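Local coordinates for aldehyde dehydrogenase (PDB 6K10), which oxidises 4,4'-diaponeurosporen-4-al to 4,4'-diaponeurosporenoic acid with NAD+, a step in the biosynthesis of the carotenoid staphyloxanthin, at residues S77-I80 and A81-L85; I257-E261 and S262-D266; G420-G424 and K425-D429. The protein carries 1 engineered substitution. One frame throughout, in Å; residues are numbered along the deposited sequence.

Contact 1 of 3, residues S77-I80 and A81-L85; sequences SIKI and ARKEL
Lys79 and Lys83, one helical turn apart, run their side chains obliquely across each other on the outer side of the helix. CE of Lys79 meets the end of Lys83, 3.2 Å from its NZ and 3.5 Å from its CE, and CG of Lys79 is 3.8 Å from CE of Lys83. Lys83 is fully extended beyond CG, with CG anti to its carbonyl carbon, a setting that leads the chain back over the preceding turn. Lys79 bends at chi2 (-99°), which swings its CD and CE across the path of Lys83. NZ of Lys79 and NZ of Lys83 end 4.3 Å apart, like charges that would be expected to disfavour each other, although both residues are exposed to solvent, which probably screens them.

Ile80 and Glu84 make a different pair. Their side chains lie alongside each other and point the same way, the methyl CG2 of Ile80 coming 4.0 Å from OE1 of Glu84. The CG of Glu84 also rests against the backbone, 3.4 Å from the carbonyl O of Ile80.

Beneath these side chains four successive i to i+4 backbone bonds fix the spacing. The straightest joins Ala81 N to Ser77 O (2.9 Å, 171°), and the last, Glu84 N to Ile80 O, is more bent at 146°. On the inner side Ile78 and Ala81 are buried against Ile133 of helix 126-138, with Ile78 also touching Ile44 of helix 30-46, while the hydroxyl of Ser77 is hydrogen-bonded to Glu130. This is the pattern of an amphipathic alpha helix, here the long helix 63-89, with Ile78, Ala81 and Leu85 turned to neighbouring helices, and Lys79, Lys83 and Glu84, together with Ile80, toward the outer side.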
loop_
_atom_site.group_PDB
_atom_site.type_symbol
_atom_site.label_atom_id
_atom_site.label_comp_id
_atom_site.label_asym_id
_atom_site.label_seq_id
_atom_site.Cartn_x
_atom_site.Cartn_y
_atom_site.Cartn_z
ATOM N N SER A 77 11.885 -17.149 10.096
ATOM C CA SER A 77 10.811 -16.595 9.277
ATOM C C SER A 77 10.344 -17.591 8.219
ATOM O O SER A 77 9.139 -17.705 7.962
ATOM C CB SER A 77 11.269 -15.289 8.627
ATOM O OG SER A 77 10.223 -14.696 7.880
ATOM N N ILE A 78 11.279 -18.310 7.589
ATOM C CA ILE A 78 10.903 -19.344 6.626
ATOM C C ILE A 78 10.022 -20.385 7.293
ATOM O O ILE A 78 8.979 -20.783 6.758
ATOM C CB ILE A 78 12.154 -20.000 6.012
ATOM C CG1 ILE A 78 12.968 -18.993 5.205
ATOM C CG2 ILE A 78 11.758 -21.187 5.140
ATOM C CD1 ILE A 78 14.357 -19.479 4.857
ATOM N N LYS A 79 10.435 -20.845 8.475
ATOM C CA LYS A 79 9.664 -21.835 9.217
ATOM C C LYS A 79 8.233 -21.361 9.452
ATOM O O LYS A 79 7.276 -22.110 9.231
ATOM C CB LYS A 79 10.370 -22.142 10.540
ATOM C CG LYS A 79 9.689 -23.169 11.417
ATOM C CD LYS A 79 8.892 -22.468 12.504
ATOM C CE LYS A 79 8.340 -23.438 13.529
ATOM N NZ LYS A 79 8.310 -22.883 14.911
ATOM N N ILE A 80 8.069 -20.112 9.894
ATOM C CA ILE A 80 6.738 -19.598 10.227
ATOM C C ILE A 80 5.892 -19.451 8.969
ATOM O O ILE A 80 4.715 -19.837 8.939
ATOM C CB ILE A 80 6.852 -18.263 10.989
ATOM C CG1 ILE A 80 7.479 -18.492 12.368
ATOM C CG2 ILE A 80 5.489 -17.576 11.098
ATOM C CD1 ILE A 80 8.107 -17.249 12.979
ATOM N N ALA A 81 6.474 -18.881 7.911
ATOM C CA ALA A 81 5.740 -18.721 6.659
ATOM C C ALA A 81 5.289 -20.065 6.096
ATOM O O ALA A 81 4.155 -20.199 5.619
ATOM C CB ALA A 81 6.605 -17.982 5.639
ATOM N N ARG A 82 6.157 -21.074 6.154
ATOM C CA ARG A 82 5.801 -22.374 5.600
ATOM C C ARG A 82 4.677 -23.037 6.393
ATOM O O ARG A 82 3.781 -23.661 5.808
ATOM C CB ARG A 82 7.039 -23.263 5.568
ATOM C CG ARG A 82 6.873 -24.546 4.816
ATOM C CD ARG A 82 8.226 -25.195 4.632
ATOM N NE ARG A 82 8.881 -25.599 5.884
ATOM C CZ ARG A 82 8.331 -26.292 6.884
ATOM N NH1 ARG A 82 7.074 -26.720 6.838
ATOM N NH2 ARG A 82 9.068 -26.575 7.948
ATOM N N LYS A 83 4.700 -22.902 7.722
ATOM C CA LYS A 83 3.704 -23.566 8.555
ATOM C C LYS A 83 2.382 -22.814 8.604
ATOM O O LYS A 83 1.340 -23.421 8.874
ATOM C CB LYS A 83 4.250 -23.756 9.969
ATOM C CG LYS A 83 5.466 -24.651 10.011
ATOM C CD LYS A 83 5.899 -24.989 11.416
ATOM C CE LYS A 83 7.079 -25.938 11.368
ATOM N NZ LYS A 83 7.440 -26.430 12.718
ATOM N N GLU A 84 2.406 -21.508 8.364
ATOM C CA GLU A 84 1.207 -20.688 8.336
ATOM C C GLU A 84 0.690 -20.447 6.930
ATOM O O GLU A 84 -0.315 -19.741 6.770
ATOM C CB GLU A 84 1.479 -19.345 9.020
ATOM C CG GLU A 84 1.756 -19.472 10.500
ATOM C CD GLU A 84 0.990 -18.457 11.312
ATOM O OE1 GLU A 84 1.628 -17.655 12.025
ATOM O OE2 GLU A 84 -0.256 -18.457 11.228
ATOM N N LEU A 85 1.338 -21.027 5.916
ATOM C CA LEU A 85 1.032 -20.679 4.532
ATOM C C LEU A 85 -0.430 -20.917 4.184
ATOM O O LEU A 85 -1.074 -20.059 3.564
ATOM C CB LEU A 85 1.928 -21.467 3.582
ATOM C CG LEU A 85 1.683 -21.092 2.119
ATOM C CD1 LEU A 85 2.347 -19.764 1.809
ATOM C CD2 LEU A 85 2.180 -22.156 1.173
#

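Contact 2 of 3, residues I257-E261 and S262-D266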
loop_
_atom_site.group_PDB
_atom_site.type_symbol
_atom_site.label_atom_id
_atom_site.label_comp_id
_atom_site.label_asym_id
_atom_site.label_seq_id
_atom_site.Cartn_x
_atom_site.Cartn_y
_atom_site.Cartn_z
ATOM N N ILE A 257 20.756 11.868 20.038
ATOM C CA ILE A 257 20.077 11.877 21.327
ATOM C C ILE A 257 19.645 13.303 21.654
ATOM O O ILE A 257 20.434 14.244 21.517
ATOM C CB ILE A 257 20.973 11.306 22.443
ATOM C CG1 ILE A 257 21.391 9.871 22.108
ATOM C CG2 ILE A 257 20.267 11.381 23.804
ATOM C CD1 ILE A 257 22.042 9.102 23.259
ATOM N N LEU A 258 18.387 13.456 22.058
ATOM C CA LEU A 258 17.875 14.663 22.696
ATOM C C LEU A 258 17.653 14.297 24.155
ATOM O O LEU A 258 16.726 13.542 24.470
ATOM C CB LEU A 258 16.577 15.131 22.040
ATOM C CG LEU A 258 16.672 15.764 20.654
ATOM C CD1 LEU A 258 15.300 15.771 20.010
ATOM C CD2 LEU A 258 17.240 17.178 20.720
ATOM N N VAL A 259 18.520 14.794 25.037
ATOM C CA VAL A 259 18.461 14.468 26.458
ATOM C C VAL A 259 18.143 15.735 27.240
ATOM O O VAL A 259 18.628 16.820 26.906
ATOM C CB VAL A 259 19.776 13.822 26.956
ATOM C CG1 VAL A 259 20.965 14.775 26.821
ATOM C CG2 VAL A 259 19.634 13.334 28.397
ATOM N N HIS A 260 17.309 15.599 28.268
ATOM C CA HIS A 260 17.015 16.742 29.116
ATOM C C HIS A 260 18.287 17.221 29.805
ATOM O O HIS A 260 19.115 16.419 30.247
ATOM C CB HIS A 260 15.949 16.391 30.154
ATOM C CG HIS A 260 15.438 17.582 30.906
ATOM N ND1 HIS A 260 16.042 18.057 32.050
ATOM C CD2 HIS A 260 14.394 18.409 30.661
ATOM C CE1 HIS A 260 15.385 19.117 32.486
ATOM N NE2 HIS A 260 14.381 19.352 31.660
ATOM N N GLU A 261 18.442 18.543 29.868
ATOM C CA GLU A 261 19.597 19.213 30.457
ATOM C C GLU A 261 20.032 18.600 31.783
ATOM O O GLU A 261 21.228 18.426 32.034
ATOM C CB GLU A 261 19.271 20.691 30.669
ATOM C CG GLU A 261 20.004 21.653 29.769
ATOM C CD GLU A 261 19.394 23.039 29.824
ATOM O OE1 GLU A 261 18.694 23.337 30.816
ATOM O OE2 GLU A 261 19.608 23.828 28.883
ATOM N N SER A 262 19.058 18.265 32.631
ATOM C CA SER A 262 19.351 17.867 34.002
ATOM C C SER A 262 20.016 16.499 34.106
ATOM O O SER A 262 20.553 16.169 35.169
ATOM C CB SER A 262 18.064 17.881 34.830
ATOM O OG SER A 262 17.188 16.843 34.426
ATOM N N VAL A 263 19.995 15.694 33.044
ATOM C CA VAL A 263 20.529 14.340 33.133
ATOM C C VAL A 263 21.510 14.053 32.005
ATOM O O VAL A 263 21.886 12.895 31.788
ATOM C CB VAL A 263 19.394 13.298 33.137
ATOM C CG1 VAL A 263 18.534 13.440 34.387
ATOM C CG2 VAL A 263 18.546 13.437 31.883
ATOM N N LYS A 264 21.937 15.090 31.277
ATOM C CA LYS A 264 22.900 14.879 30.198
ATOM C C LYS A 264 24.184 14.245 30.712
ATOM O O LYS A 264 24.650 13.230 30.183
ATOM C CB LYS A 264 23.242 16.188 29.487
ATOM C CG LYS A 264 24.401 15.986 28.499
ATOM C CD LYS A 264 24.822 17.250 27.781
ATOM C CE LYS A 264 25.450 18.280 28.704
ATOM N NZ LYS A 264 26.770 17.839 29.222
ATOM N N ASP A 265 24.790 14.856 31.730
ATOM C CA ASP A 265 26.069 14.359 32.222
ATOM C C ASP A 265 25.929 12.959 32.802
ATOM O O ASP A 265 26.833 12.127 32.659
ATOM C CB ASP A 265 26.644 15.327 33.253
ATOM C CG ASP A 265 27.068 16.644 32.635
ATOM O OD1 ASP A 265 27.530 16.637 31.473
ATOM O OD2 ASP A 265 26.933 17.688 33.305
ATOM N N ASP A 266 24.797 12.675 33.453
ATOM C CA ASP A 266 24.532 11.313 33.904
ATOM C C ASP A 266 24.492 10.345 32.729
ATOM O O ASP A 266 25.031 9.234 32.809
ATOM C CB ASP A 266 23.213 11.256 34.675
ATOM C CG ASP A 266 23.292 11.938 36.026
ATOM O OD1 ASP A 266 24.381 11.941 36.635
ATOM O OD2 ASP A 266 22.257 12.469 36.478
#
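Val259, near the end of strand 256-260, packs on Val263 and Lys264 where the chain turns into helix 264-279: a beta-to-alpha connection in a mixed sheet of the aldehyde dehydrogenase fold. The apolar part of the contact is made by the two branches of Val259. Its CG2 meets CG2 of Val263 at 3.7 Å, the side chains crossing at a slant, while CG1 faces CB of Lys264, whose chain runs at about a right angle to the valine.

Backbone bonds close the turn. Val263 N reaches His260 O at 3.0 Å, nearly straight at the hydrogen but from above the carbonyl plane, and a weak bond links Lys264 N to Glu261 O.

Among charges, NZ of Lys264 forms salt bridges with Asp265 and with Asp331.

The imidazole of His260 supplies the remaining polar contacts, through one nitrogen. With CG anti to the backbone N (chi1 -170°), the ring swings beside Ser262, whose N and OG both grip ND1. Ser262 N is hydrogen-bonded to His260 ND1 at 3.1 Å, tilted 31° from the ring plane. Ser262 OG, at the ring edge and near its plane, shares a hydrogen bond of 2.9 Å with His260 ND1.

Contact 3 of 3, residues G420-G424 and K425-D429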
loop_
_atom_site.group_PDB
_atom_site.type_symbol
_atom_site.label_atom_id
_atom_site.label_comp_id
_atom_site.label_asym_id
_atom_site.label_seq_id
_atom_site.Cartn_x
_atom_site.Cartn_y
_atom_site.Cartn_z
ATOM N N GLY A 420 5.012 1.513 2.736
ATOM C CA GLY A 420 4.882 0.072 2.782
ATOM C C GLY A 420 5.537 -0.514 4.021
ATOM O O GLY A 420 6.170 0.178 4.818
ATOM N N ARG A 421 5.384 -1.830 4.177
ATOM C CA ARG A 421 5.827 -2.506 5.391
ATOM C C ARG A 421 5.967 -3.997 5.129
ATOM O O ARG A 421 5.426 -4.522 4.157
ATOM C CB ARG A 421 4.849 -2.250 6.539
ATOM C CG ARG A 421 3.554 -3.039 6.409
ATOM C CD ARG A 421 2.359 -2.138 6.171
ATOM N NE ARG A 421 1.105 -2.887 6.153
ATOM C CZ ARG A 421 0.131 -2.717 7.040
ATOM N NH1 ARG A 421 -0.980 -3.437 6.961
ATOM N NH2 ARG A 421 0.275 -1.828 8.015
ATOM N N TYR A 422 6.702 -4.675 6.009
ATOM C CA TYR A 422 6.869 -6.126 5.899
ATOM C C TYR A 422 7.251 -6.689 7.265
ATOM O O TYR A 422 7.073 -6.026 8.291
ATOM C CB TYR A 422 7.872 -6.494 4.794
ATOM C CG TYR A 422 9.334 -6.180 5.062
ATOM C CD1 TYR A 422 9.766 -4.877 5.280
ATOM C CD2 TYR A 422 10.294 -7.188 5.057
ATOM C CE1 TYR A 422 11.105 -4.588 5.504
ATOM C CE2 TYR A 422 11.635 -6.911 5.282
ATOM C CZ TYR A 422 12.036 -5.611 5.506
ATOM O OH TYR A 422 13.366 -5.333 5.728
ATOM N N HIS A 423 7.800 -7.910 7.250
ATOM C CA HIS A 423 7.974 -8.826 8.379
ATOM C C HIS A 423 6.740 -9.686 8.610
ATOM O O HIS A 423 5.606 -9.192 8.579
ATOM C CB HIS A 423 8.338 -8.120 9.692
ATOM C CG HIS A 423 9.730 -7.586 9.723
ATOM N ND1 HIS A 423 10.280 -7.014 10.850
ATOM C CD2 HIS A 423 10.685 -7.534 8.766
ATOM C CE1 HIS A 423 11.519 -6.644 10.591
ATOM N NE2 HIS A 423 11.789 -6.946 9.332
ATOM N N GLY A 424 6.966 -10.978 8.846
ATOM C CA GLY A 424 5.867 -11.885 9.144
ATOM C C GLY A 424 4.861 -11.941 8.023
ATOM O O GLY A 424 5.222 -12.019 6.841
ATOM N N LYS A 425 3.576 -11.891 8.391
ATOM C CA LYS A 425 2.519 -11.910 7.384
ATOM C C LYS A 425 2.529 -10.654 6.519
ATOM O O LYS A 425 2.060 -10.689 5.374
ATOM C CB LYS A 425 1.158 -12.090 8.062
ATOM C CG LYS A 425 -0.001 -12.243 7.085
ATOM C CD LYS A 425 -1.316 -12.557 7.770
ATOM C CE LYS A 425 -2.419 -12.751 6.738
ATOM N NZ LYS A 425 -2.788 -11.476 6.051
ATOM N N TYR A 426 3.066 -9.541 7.034
ATOM C CA TYR A 426 3.123 -8.325 6.230
ATOM C C TYR A 426 4.044 -8.486 5.027
ATOM O O TYR A 426 3.823 -7.846 3.990
ATOM C CB TYR A 426 3.562 -7.138 7.095
ATOM C CG TYR A 426 2.615 -6.859 8.239
ATOM C CD1 TYR A 426 1.457 -6.121 8.042
ATOM C CD2 TYR A 426 2.874 -7.347 9.513
ATOM C CE1 TYR A 426 0.582 -5.869 9.083
ATOM C CE2 TYR A 426 2.008 -7.102 10.559
ATOM C CZ TYR A 426 0.865 -6.363 10.341
ATOM O OH TYR A 426 0.003 -6.118 11.385
ATOM N N SER A 427 5.074 -9.330 5.144
ATOM C CA SER A 427 5.883 -9.661 3.978
ATOM C C SER A 427 5.043 -10.355 2.917
ATOM O O SER A 427 5.144 -10.041 1.725
ATOM C CB SER A 427 7.057 -10.548 4.393
ATOM O OG SER A 427 7.971 -9.834 5.216
ATOM N N PHE A 428 4.191 -11.292 3.342
ATOM C CA PHE A 428 3.262 -11.943 2.423
ATOM C C PHE A 428 2.270 -10.938 1.846
ATOM O O PHE A 428 2.054 -10.888 0.627
ATOM C CB PHE A 428 2.536 -13.080 3.151
ATOM C CG PHE A 428 1.330 -13.611 2.424
ATOM C CD1 PHE A 428 1.451 -14.675 1.546
ATOM C CD2 PHE A 428 0.068 -13.087 2.661
ATOM C CE1 PHE A 428 0.346 -15.178 0.893
ATOM C CE2 PHE A 428 -1.037 -13.589 2.006
ATOM C CZ PHE A 428 -0.898 -14.637 1.126
ATOM N N ASP A 429 1.651 -10.129 2.714
ATOM C CA ASP A 429 0.683 -9.133 2.259
ATOM C C ASP A 429 1.279 -8.205 1.205
ATOM O O ASP A 429 0.612 -7.856 0.222
ATOM C CB ASP A 429 0.183 -8.304 3.446
ATOM C CG ASP A 429 -0.601 -9.125 4.453
ATOM O OD1 ASP A 429 -1.026 -10.254 4.124
ATOM O OD2 ASP A 429 -0.794 -8.639 5.590
#
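Tyr426 and Ser427, in the first turn of helix 425-430, fold back onto Arg421, Tyr422 and His423 of the loop before it, forming a loop-to-helix junction beside the predicted active site of this aldehyde dehydrogenase.

Lys425 follows Gly424, whose positive phi (60°) lets the chain turn into the helix. The side chain of Lys425 heads along the helix, and its NZ makes a salt bridge to OD1 of Asp429 at 2.9 Å, on the syn side of the carboxylate; the side chain also touches Trp88 of helix 63-89.

Tyr426 points toward the loop, with its CB 3.7 Å from CA of Tyr422. Its ring presents an edge to a face of the Arg421 guanidinium: CE1 of Tyr426 stands 3.6 Å from NH1 of Arg421, and the two planes are 75° apart. The phenol ring is therefore not stacked on the charged group. Arg421 NH2 is held in a salt bridge by Glu434 of the second subunit, whose Ile107 packs on Tyr426, so this corner belongs to the dimer interface. At another part of its edge, the Tyr426 ring has the carbonyl O of His423 in its plane.

The backbone N of Tyr426 and of Ser427 make weak bonds to the loop carbonyls, including Ser427 N to Gly424 O at 3.2 Å. Ser427 contributes more through its side chain. Its hydroxyl lies near the plane of the Tyr422 ring, at the ring's edge, 3.5 Å from CD2 of Tyr422. The side chain of Tyr422 comes within about 3 Å of that of Glu217 (nearest atoms), a predicted active-site residue, and meets Phe192 edge-to-face. Ser427 OG is also hydrogen-bonded to Glu130; a chi1 of -67° sets this OG beside its own backbone N, where it takes the N-H of His423 N at 2.8 Å.

Overall arrangement
Contacts 1 and 3 are neighbours, their centres about 13 Å apart and their nearest atoms about 5 Å apart, whereas contact 2 lies on the far side of the chain's centre from contact 1, with about 44 Å between their centres. Both 1 and 3 are partly buried and pack on helix 126-138, whose Glu130 is hydrogen-bonded to a serine hydroxyl from each (Ser77 and Ser427). Contact 2 lies at the surface, where a strand of a mixed sheet runs into a helix. The chemistry follows: aliphatic chains and regular helical bonds in 77-85, a histidine-centred turn in 257-266, and aromatic edges with serine bonding in 420-429, where the second subunit and the predicted active site are close by.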